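Local coordinates for protein ferredoxin CarAc (Pseudomonas resinovorans, PDB 7BUH) that carries a Rieske [2Fe-2S] cluster and relays electrons from the reductase CarAd to the terminal oxygenase CarAa during carbazole dioxygenation, at residues I19-Y33 with T42-G56. Residues are numbered along the deposited sequence; the frame is centred on the assembly and turned at random. Where two conformers were deposited one is given.
With FES (Fe2/s2 (inorganic) cluster), chain B.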
# COMPACT_ATOMS: atom_id res chain seq x y z
N ILE A 19 -6.29 5.36 -5.33
CA ILE A 19 -5.14 5.08 -4.41
C ILE A 19 -4.87 6.37 -3.65
O ILE A 19 -4.95 7.44 -4.28
CB ILE A 19 -3.88 4.61 -5.16
CG1 ILE A 19 -4.18 3.60 -6.28
CG2 ILE A 19 -2.84 4.03 -4.21
CD1 ILE A 19 -3.93 4.12 -7.65
N ARG A 20 -4.52 6.26 -2.38
CA ARG A 20 -4.03 7.38 -1.54
C ARG A 20 -2.66 6.99 -1.01
O ARG A 20 -2.51 5.88 -0.47
CB ARG A 20 -4.92 7.63 -0.32
CG ARG A 20 -6.21 8.39 -0.60
CD ARG A 20 -6.04 9.89 -0.37
NE ARG A 20 -7.30 10.54 0.00
CZ ARG A 20 -8.37 10.63 -0.78
NH1 ARG A 20 -9.45 11.26 -0.37
NH2 ARG A 20 -8.36 10.11 -2.00
N ARG A 21 -1.72 7.91 -1.09
CA ARG A 21 -0.40 7.74 -0.45
C ARG A 21 -0.49 8.20 1.00
O ARG A 21 -1.15 9.20 1.29
CB ARG A 21 0.67 8.49 -1.23
CG ARG A 21 2.06 8.40 -0.65
CD ARG A 21 3.02 9.05 -1.60
NE ARG A 21 4.32 9.11 -0.98
CZ ARG A 21 5.36 9.69 -1.51
NH1 ARG A 21 5.24 10.28 -2.69
NH2 ARG A 21 6.49 9.70 -0.85
N VAL A 22 0.11 7.42 1.88
CA VAL A 22 0.22 7.68 3.33
C VAL A 22 1.70 7.85 3.68
O VAL A 22 2.49 6.87 3.57
CB VAL A 22 -0.44 6.57 4.16
CG1 VAL A 22 -0.25 6.85 5.62
CG2 VAL A 22 -1.90 6.40 3.79
N ASN A 23 2.08 9.06 4.10
CA ASN A 23 3.50 9.30 4.49
C ASN A 23 3.67 9.00 5.98
O ASN A 23 2.73 9.27 6.77
CB ASN A 23 3.92 10.71 4.09
CG ASN A 23 3.76 10.95 2.62
OD1 ASN A 23 4.56 10.46 1.81
ND2 ASN A 23 2.70 11.64 2.26
N ARG A 24 4.81 8.42 6.34
CA ARG A 24 5.17 8.07 7.74
C ARG A 24 6.49 8.75 8.08
O ARG A 24 7.54 8.39 7.49
CB ARG A 24 5.28 6.56 7.90
CG ARG A 24 4.00 5.81 7.54
CD ARG A 24 4.13 4.37 7.93
NE ARG A 24 5.04 3.69 7.04
CZ ARG A 24 5.63 2.52 7.28
NH1 ARG A 24 5.43 1.88 8.42
NH2 ARG A 24 6.43 1.98 6.38
N VAL A 25 6.44 9.69 9.01
CA VAL A 25 7.64 10.42 9.51
C VAL A 25 8.74 9.37 9.76
O VAL A 25 8.48 8.45 10.54
CB VAL A 25 7.30 11.25 10.77
CG1 VAL A 25 6.62 12.56 10.39
CG2 VAL A 25 6.45 10.47 11.77
N GLY A 26 9.83 9.44 8.99
CA GLY A 26 11.05 8.61 9.15
C GLY A 26 10.88 7.16 8.73
O GLY A 26 11.75 6.33 9.09
N ALA A 27 9.81 6.83 7.99
CA ALA A 27 9.59 5.46 7.47
C ALA A 27 9.07 5.54 6.02
O ALA A 27 8.82 6.66 5.49
CB ALA A 27 8.68 4.66 8.37
N ALA A 28 9.01 4.39 5.39
CA ALA A 28 8.63 4.26 3.97
C ALA A 28 7.16 4.61 3.82
O ALA A 28 6.35 4.25 4.68
CB ALA A 28 8.87 2.85 3.52
N PRO A 29 6.77 5.27 2.72
CA PRO A 29 5.37 5.59 2.48
C PRO A 29 4.58 4.33 2.12
O PRO A 29 5.14 3.35 1.65
CB PRO A 29 5.45 6.59 1.34
CG PRO A 29 6.68 6.17 0.62
CD PRO A 29 7.66 5.86 1.71
N LEU A 30 3.29 4.38 2.43
CA LEU A 30 2.31 3.32 2.08
C LEU A 30 1.37 3.84 0.99
O LEU A 30 1.17 5.06 0.84
CB LEU A 30 1.54 2.91 3.33
CG LEU A 30 2.41 2.57 4.55
CD1 LEU A 30 1.56 2.26 5.76
CD2 LEU A 30 3.35 1.42 4.24
N ALA A 31 0.79 2.91 0.25
CA ALA A 31 -0.31 3.17 -0.70
C ALA A 31 -1.53 2.44 -0.16
O ALA A 31 -1.41 1.27 0.22
CB ALA A 31 0.07 2.71 -2.07
N VAL A 32 -2.66 3.12 -0.08
CA VAL A 32 -3.96 2.52 0.30
C VAL A 32 -4.86 2.50 -0.93
O VAL A 32 -5.02 3.56 -1.59
CB VAL A 32 -4.60 3.30 1.46
CG1 VAL A 32 -5.95 2.74 1.81
CG2 VAL A 32 -3.68 3.29 2.65
N TYR A 33 -5.41 1.35 -1.26
CA TYR A 33 -6.18 1.13 -2.51
C TYR A 33 -7.62 0.81 -2.15
O TYR A 33 -7.80 0.04 -1.21
CB TYR A 33 -5.62 -0.06 -3.30
CG TYR A 33 -4.13 -0.10 -3.45
CD1 TYR A 33 -3.32 -0.71 -2.52
CD2 TYR A 33 -3.53 0.44 -4.56
CE1 TYR A 33 -1.94 -0.78 -2.67
CE2 TYR A 33 -2.16 0.38 -4.73
CZ TYR A 33 -1.35 -0.22 -3.78
OH TYR A 33 -0.01 -0.29 -4.01
N THR A 42 -0.22 -1.49 0.65
CA THR A 42 1.15 -2.01 0.49
C THR A 42 2.13 -0.88 0.79
O THR A 42 1.71 0.25 0.94
CB THR A 42 1.36 -2.52 -0.94
OG1 THR A 42 1.27 -1.45 -1.89
CG2 THR A 42 0.38 -3.60 -1.35
N GLU A 43 3.43 -1.18 0.76
CA GLU A 43 4.46 -0.17 0.52
C GLU A 43 4.06 0.61 -0.74
O GLU A 43 3.53 0.01 -1.72
CB GLU A 43 5.83 -0.81 0.32
CG GLU A 43 6.39 -1.39 1.60
CD GLU A 43 7.39 -2.53 1.44
OE1 GLU A 43 7.73 -2.99 0.27
OE2 GLU A 43 7.83 -3.00 2.53
N ASP A 44 4.28 1.91 -0.75
CA ASP A 44 4.01 2.76 -1.94
C ASP A 44 5.13 2.60 -2.98
O ASP A 44 4.87 2.84 -4.20
CB ASP A 44 3.93 4.23 -1.53
CG ASP A 44 3.63 5.16 -2.70
OD1 ASP A 44 2.54 5.00 -3.29
OD2 ASP A 44 4.48 6.04 -2.97
N THR A 45 6.35 2.30 -2.54
CA THR A 45 7.54 2.36 -3.42
C THR A 45 7.63 1.06 -4.21
O THR A 45 7.74 0.02 -3.60
CB THR A 45 8.80 2.66 -2.62
OG1 THR A 45 8.55 3.84 -1.83
CG2 THR A 45 9.99 2.86 -3.53
N CYS A 46 7.57 1.14 -5.53
CA CYS A 46 7.80 -0.00 -6.43
C CYS A 46 9.17 -0.61 -6.10
O CYS A 46 10.18 0.14 -6.08
CB CYS A 46 7.74 0.42 -7.88
SG CYS A 46 7.80 -1.02 -8.97
N THR A 47 9.20 -1.92 -5.90
CA THR A 47 10.46 -2.62 -5.52
C THR A 47 11.45 -2.63 -6.68
O THR A 47 12.65 -2.81 -6.42
CB THR A 47 10.19 -4.03 -5.01
OG1 THR A 47 9.51 -4.73 -6.04
CG2 THR A 47 9.43 -3.99 -3.70
N HIS A 48 10.97 -2.45 -7.90
CA HIS A 48 11.80 -2.53 -9.12
C HIS A 48 12.66 -1.27 -9.28
O HIS A 48 13.88 -1.38 -9.25
CB HIS A 48 10.92 -2.80 -10.34
CG HIS A 48 11.72 -2.82 -11.59
ND1 HIS A 48 11.60 -1.81 -12.52
CD2 HIS A 48 12.66 -3.69 -12.05
CE1 HIS A 48 12.40 -2.09 -13.55
NE2 HIS A 48 13.09 -3.21 -13.25
N GLY A 49 12.06 -0.11 -9.54
CA GLY A 49 12.82 1.11 -9.87
C GLY A 49 12.32 2.36 -9.15
O GLY A 49 12.49 3.47 -9.74
N ILE A 50 11.72 2.21 -7.96
CA ILE A 50 11.59 3.30 -6.95
C ILE A 50 10.46 4.28 -7.28
O ILE A 50 10.40 5.36 -6.66
CB ILE A 50 12.94 4.04 -6.83
CG1 ILE A 50 14.09 3.08 -6.49
CG2 ILE A 50 12.86 5.18 -5.85
CD1 ILE A 50 13.88 2.30 -5.22
N ALA A 51 9.56 3.92 -8.18
CA ALA A 51 8.40 4.76 -8.52
C ALA A 51 7.41 4.75 -7.35
O ALA A 51 7.47 3.84 -6.50
CB ALA A 51 7.75 4.26 -9.78
N SER A 52 6.51 5.73 -7.33
CA SER A 52 5.36 5.76 -6.40
C SER A 52 4.19 5.01 -7.03
O SER A 52 3.61 5.49 -8.03
CB SER A 52 5.04 7.17 -5.99
OG SER A 52 3.92 7.19 -5.14
N LEU A 53 3.80 3.87 -6.45
CA LEU A 53 2.61 3.12 -6.93
C LEU A 53 1.31 3.92 -6.81
O LEU A 53 0.41 3.68 -7.60
CB LEU A 53 2.53 1.77 -6.21
CG LEU A 53 3.68 0.81 -6.53
CD1 LEU A 53 3.56 -0.44 -5.71
CD2 LEU A 53 3.72 0.47 -8.02
N SER A 54 1.20 4.85 -5.86
CA SER A 54 -0.01 5.71 -5.71
C SER A 54 -0.14 6.67 -6.90
O SER A 54 -1.17 7.36 -6.96
CB SER A 54 -0.01 6.45 -4.41
OG SER A 54 1.15 7.24 -4.31
N GLU A 55 0.84 6.73 -7.80
CA GLU A 55 0.74 7.53 -9.06
C GLU A 55 0.39 6.59 -10.23
O GLU A 55 0.36 7.06 -11.39
CB GLU A 55 2.03 8.31 -9.28
CG GLU A 55 2.25 9.44 -8.28
CD GLU A 55 3.64 10.07 -8.29
OE1 GLU A 55 4.42 9.77 -9.23
OE2 GLU A 55 3.97 10.85 -7.36
N GLY A 56 0.19 5.30 -9.95
CA GLY A 56 -0.16 4.30 -10.97
C GLY A 56 -1.65 4.18 -11.23
O GLY A 56 -2.42 5.12 -10.98
FE1 FES B . 10.05 -0.33 -12.60
FE2 FES B . 7.95 0.04 -11.00
S1 FES B . 9.79 1.27 -11.04
S2 FES B . 8.12 -1.38 -12.71
O HOH W 1 -2.95 8.79 -5.48
O HOH W 2 3.09 9.78 -4.86
O HOH W 3 7.35 2.56 0.32
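Asp-44 OD2 lies over one face of the Arg-21 guanidinium, the carboxylate and guanidinium planes 20° apart. It sits 3.7 Å from Arg-21 NE, a long salt bridge in which charge attraction works without an N-H aimed at the oxygen. The Tyr-33 ring is met at its edge, in plane, by Thr-42 OG1, which accepts a 2.7 Å hydrogen bond from Tyr-33 OH and donates its own proton to the carbonyl of Glu-43. Arg-24 has Leu-30 CD2 on one guanidinium face, Ala-27 CB on the opposite one, and Ala-28 O at the edge, gripped by NE and NH2. The carboxylate of Asp-44, buried although charged, illustrates how serines and backbone can share such a load. With CG anti to the backbone N (chi1 -179°), it is set between Arg-21 and Ala-31 and the serines of its own loop: Ser-54 N donates to OD1, as does Ser-54 OG in the conformer described, while Ser-52 OG donates to the syn lone pair of OD2 at a doubtfully short 2.5 Å. In this Rieske domain the antiparallel hairpin of strands 27-35 and 38-43 leads directly into the cluster-binding loop, where Cys-46 SG and His-48 ND1 ligate different irons and Cys-65 and His-68 complete the set. Past the hydrogen-bonded pair Ala-31/Thr-42 comes the non-hydrogen-bonded pair Leu-30/Glu-43, after which Asp-44 N bonds nearly straight (172°) to Pro-29 O.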